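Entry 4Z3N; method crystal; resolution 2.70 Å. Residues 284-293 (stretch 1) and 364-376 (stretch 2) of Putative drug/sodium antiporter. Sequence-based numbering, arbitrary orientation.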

# COMPACT_ATOMS: atom_id res chain seq x y z
N LEU A 284 -12.06 -21.92 -13.89
CA LEU A 284 -12.39 -23.17 -13.19
C LEU A 284 -13.82 -23.19 -12.65
O LEU A 284 -14.58 -24.10 -12.96
CB LEU A 284 -11.41 -23.43 -12.06
CG LEU A 284 -10.03 -23.94 -12.47
CD1 LEU A 284 -9.15 -24.12 -11.22
CD2 LEU A 284 -10.15 -25.23 -13.27
N ASP A 285 -14.15 -22.25 -11.76
CA ASP A 285 -15.53 -22.01 -11.37
C ASP A 285 -15.84 -20.52 -11.14
O ASP A 285 -15.27 -19.88 -10.26
CB ASP A 285 -15.85 -22.85 -10.13
CG ASP A 285 -17.30 -22.74 -9.70
OD1 ASP A 285 -17.84 -21.61 -9.65
OD2 ASP A 285 -17.90 -23.79 -9.38
N VAL A 286 -16.79 -20.01 -11.90
CA VAL A 286 -17.26 -18.63 -11.82
C VAL A 286 -17.67 -18.21 -10.41
O VAL A 286 -17.62 -17.02 -10.08
CB VAL A 286 -18.47 -18.45 -12.80
CG1 VAL A 286 -19.12 -17.08 -12.71
CG2 VAL A 286 -18.02 -18.73 -14.22
N ASN A 287 -18.10 -19.16 -9.58
CA ASN A 287 -18.54 -18.86 -8.21
C ASN A 287 -17.36 -18.51 -7.27
O ASN A 287 -17.46 -17.62 -6.42
CB ASN A 287 -19.34 -20.03 -7.62
CG ASN A 287 -20.63 -20.32 -8.39
OD1 ASN A 287 -21.54 -19.50 -8.45
ND2 ASN A 287 -20.72 -21.53 -8.96
N ALA A 288 -16.24 -19.21 -7.46
CA ALA A 288 -15.01 -18.93 -6.73
C ALA A 288 -14.53 -17.50 -7.02
O ALA A 288 -13.96 -16.82 -6.14
CB ALA A 288 -13.94 -19.94 -7.08
N MET A 289 -14.76 -17.03 -8.24
CA MET A 289 -14.40 -15.67 -8.59
C MET A 289 -15.31 -14.68 -7.87
O MET A 289 -14.84 -13.64 -7.41
CB MET A 289 -14.45 -15.45 -10.10
CG MET A 289 -14.08 -14.04 -10.52
SD MET A 289 -12.37 -13.61 -10.13
CE MET A 289 -12.61 -12.23 -9.03
N ALA A 290 -16.59 -15.02 -7.75
CA ALA A 290 -17.51 -14.23 -6.94
C ALA A 290 -17.16 -14.29 -5.44
O ALA A 290 -17.26 -13.27 -4.73
CB ALA A 290 -18.94 -14.68 -7.17
N ALA A 291 -16.75 -15.46 -4.96
CA ALA A 291 -16.32 -15.61 -3.55
C ALA A 291 -15.18 -14.65 -3.19
O ALA A 291 -15.25 -13.92 -2.20
CB ALA A 291 -15.91 -17.05 -3.27
N PHE A 292 -14.13 -14.66 -4.01
CA PHE A 292 -12.99 -13.77 -3.86
C PHE A 292 -13.39 -12.30 -3.82
O PHE A 292 -12.81 -11.52 -3.09
CB PHE A 292 -12.00 -14.02 -5.00
CG PHE A 292 -10.72 -13.25 -4.90
CD1 PHE A 292 -10.16 -12.96 -3.67
CD2 PHE A 292 -10.05 -12.85 -6.05
CE1 PHE A 292 -8.95 -12.26 -3.59
CE2 PHE A 292 -8.86 -12.15 -5.98
CZ PHE A 292 -8.31 -11.85 -4.75
N THR A 293 -14.39 -11.93 -4.61
CA THR A 293 -14.87 -10.55 -4.60
C THR A 293 -15.42 -10.18 -3.22
O THR A 293 -15.33 -9.04 -2.79
CB THR A 293 -15.96 -10.30 -5.68
OG1 THR A 293 -15.44 -10.57 -6.99
CG2 THR A 293 -16.43 -8.87 -5.62
N ARG A 364 -26.80 -15.19 -1.28
CA ARG A 364 -27.71 -16.33 -1.20
C ARG A 364 -27.25 -17.54 -2.01
O ARG A 364 -27.76 -18.64 -1.81
CB ARG A 364 -29.11 -15.92 -1.64
CG ARG A 364 -29.85 -15.07 -0.62
CD ARG A 364 -31.33 -14.94 -0.98
NE ARG A 364 -32.01 -13.98 -0.11
CZ ARG A 364 -32.03 -12.67 -0.32
NH1 ARG A 364 -31.40 -12.16 -1.37
NH2 ARG A 364 -32.67 -11.87 0.52
N VAL A 365 -26.29 -17.36 -2.91
CA VAL A 365 -25.79 -18.49 -3.72
C VAL A 365 -24.79 -19.28 -2.87
O VAL A 365 -23.73 -18.75 -2.49
CB VAL A 365 -25.13 -18.00 -5.03
CG1 VAL A 365 -24.77 -19.17 -5.92
CG2 VAL A 365 -26.04 -17.04 -5.76
N VAL A 366 -25.10 -20.54 -2.57
CA VAL A 366 -24.37 -21.20 -1.50
C VAL A 366 -23.02 -21.72 -1.97
O VAL A 366 -22.11 -21.92 -1.17
CB VAL A 366 -25.19 -22.34 -0.87
CG1 VAL A 366 -26.63 -21.89 -0.72
CG2 VAL A 366 -25.11 -23.59 -1.70
N ALA A 367 -22.90 -21.94 -3.27
CA ALA A 367 -21.60 -22.25 -3.84
C ALA A 367 -20.65 -21.06 -3.63
O ALA A 367 -19.45 -21.26 -3.39
CB ALA A 367 -21.73 -22.58 -5.32
N VAL A 368 -21.18 -19.84 -3.70
CA VAL A 368 -20.34 -18.67 -3.51
C VAL A 368 -19.92 -18.48 -2.05
O VAL A 368 -18.77 -18.13 -1.79
CB VAL A 368 -21.04 -17.39 -4.01
CG1 VAL A 368 -20.30 -16.13 -3.49
CG2 VAL A 368 -21.08 -17.39 -5.52
N SER A 369 -20.81 -18.73 -1.10
CA SER A 369 -20.44 -18.60 0.30
C SER A 369 -19.63 -19.83 0.75
O SER A 369 -18.86 -19.76 1.70
CB SER A 369 -21.67 -18.41 1.19
OG SER A 369 -22.15 -19.66 1.65
N ASP A 370 -19.79 -20.95 0.05
CA ASP A 370 -18.96 -22.12 0.34
C ASP A 370 -17.51 -21.91 -0.10
O ASP A 370 -16.57 -22.26 0.61
CB ASP A 370 -19.53 -23.37 -0.31
CG ASP A 370 -20.61 -24.01 0.51
OD1 ASP A 370 -20.86 -23.53 1.65
OD2 ASP A 370 -21.21 -24.99 0.03
N TYR A 371 -17.34 -21.36 -1.30
CA TYR A 371 -16.02 -21.10 -1.82
C TYR A 371 -15.29 -20.08 -0.95
O TYR A 371 -14.08 -20.21 -0.70
CB TYR A 371 -16.11 -20.60 -3.25
CG TYR A 371 -16.06 -21.69 -4.29
CD1 TYR A 371 -15.17 -22.74 -4.18
CD2 TYR A 371 -16.90 -21.65 -5.41
CE1 TYR A 371 -15.12 -23.74 -5.15
CE2 TYR A 371 -16.85 -22.63 -6.38
CZ TYR A 371 -15.96 -23.68 -6.24
OH TYR A 371 -15.91 -24.67 -7.21
N ALA A 372 -16.02 -19.07 -0.50
CA ALA A 372 -15.44 -18.03 0.31
C ALA A 372 -14.99 -18.58 1.66
O ALA A 372 -13.98 -18.13 2.23
CB ALA A 372 -16.42 -16.90 0.50
N VAL A 373 -15.72 -19.57 2.17
CA VAL A 373 -15.39 -20.20 3.44
C VAL A 373 -14.21 -21.17 3.26
O VAL A 373 -13.31 -21.22 4.11
CB VAL A 373 -16.61 -20.95 4.05
CG1 VAL A 373 -16.21 -21.83 5.26
CG2 VAL A 373 -17.70 -19.94 4.45
N LEU A 374 -14.21 -21.91 2.16
CA LEU A 374 -13.12 -22.86 1.88
C LEU A 374 -11.78 -22.15 1.62
O LEU A 374 -10.72 -22.65 2.00
CB LEU A 374 -13.49 -23.77 0.70
CG LEU A 374 -12.44 -24.82 0.34
CD1 LEU A 374 -12.20 -25.79 1.45
CD2 LEU A 374 -12.80 -25.56 -0.94
N GLN A 375 -11.85 -20.98 0.98
CA GLN A 375 -10.69 -20.15 0.66
C GLN A 375 -10.06 -19.62 1.94
O GLN A 375 -8.84 -19.72 2.17
CB GLN A 375 -11.10 -18.98 -0.25
CG GLN A 375 -9.96 -18.06 -0.60
CD GLN A 375 -10.39 -16.78 -1.30
OE1 GLN A 375 -10.35 -16.68 -2.53
NE2 GLN A 375 -10.76 -15.77 -0.52
N THR A 376 -10.92 -19.06 2.79
CA THR A 376 -10.49 -18.52 4.06
C THR A 376 -9.89 -19.62 4.93
O THR A 376 -8.82 -19.45 5.52
CB THR A 376 -11.65 -17.85 4.79
OG1 THR A 376 -12.14 -16.75 4.00
CG2 THR A 376 -11.18 -17.34 6.17

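Two helices, 286-293 and 366-376, cross at 64° between their N-to-C directions, their axes approaching to 7.8 Å. The crossing is close where alanines meet: the CA atoms of Ala291 and Ala372 lie 4.6 Å apart, while Ala288 faces the larger Tyr371 and Ala291 also touches Val368 and Tyr371. The contact buries 470 Å², counting both sides.

A close fit is made by Ala291, whose methyl group is a small bump pointing toward the second helix. It enters a shallow hollow walled by Val368, Tyr371 and Ala372: Ala291 CB lies 3.4 Å from the backbone Val368 O, 3.4 Å from Ala372 N, 3.6 Å from Tyr371 CB and 3.8 Å from Ala372 CB. The methyl thus rests directly on the backbone of the facing helical turn, where Ala372 N donates to Val368 O over 3.2 Å, so these polar atoms are already paired within their own helix.

Tyr371 is the large bump in return, with the greatest covered area of any residue here. Its ring reaches across to the first turn of helix 286-293. Ala288 CB sits over one face, 3.9 Å from the centroid of the Tyr371 ring and 14° off its normal, a CH-pi contact. Asn287 CB packs at the ring edge, 3.7 Å from Tyr371 CD2, and Ala288 N comes within 3.3 Å of the same Tyr371 CD2. At the far end of the ring, Tyr371 OH lies 3.1 Å from Asp285 OD2, within hydrogen-bonding distance, although the hydroxyl proton has another acceptor within reach.

Asp285 also caps its own helix: its OD1 accepts from Asn287 N at a very short 2.5 Å, satisfying an amide that lacks a partner in the first turn. A weak bond from Asn287 ND2 to Asp285 OD1, 3.0 Å, adds a little to this link.

Asn287 then leans toward the start of the second helix, where its amide meets apolar surface: Asn287 OD1 is 3.6 Å from Val368 CG2, and Asn287 ND2 is 3.9 Å from Ala367 CB. These are van der Waals contacts. Val368 CG2 also touches Ala290 CB at 3.8 Å, so this valine methyl fits between Asn287 and Ala290, one turn apart.

Farther along both helices, Phe292 meets Gln375, with Phe292 CD1 3.9 Å from Gln375 OE1. The approach to the ring is oblique, and Gln375 OE1 finds its hydrogen bond elsewhere in the structure.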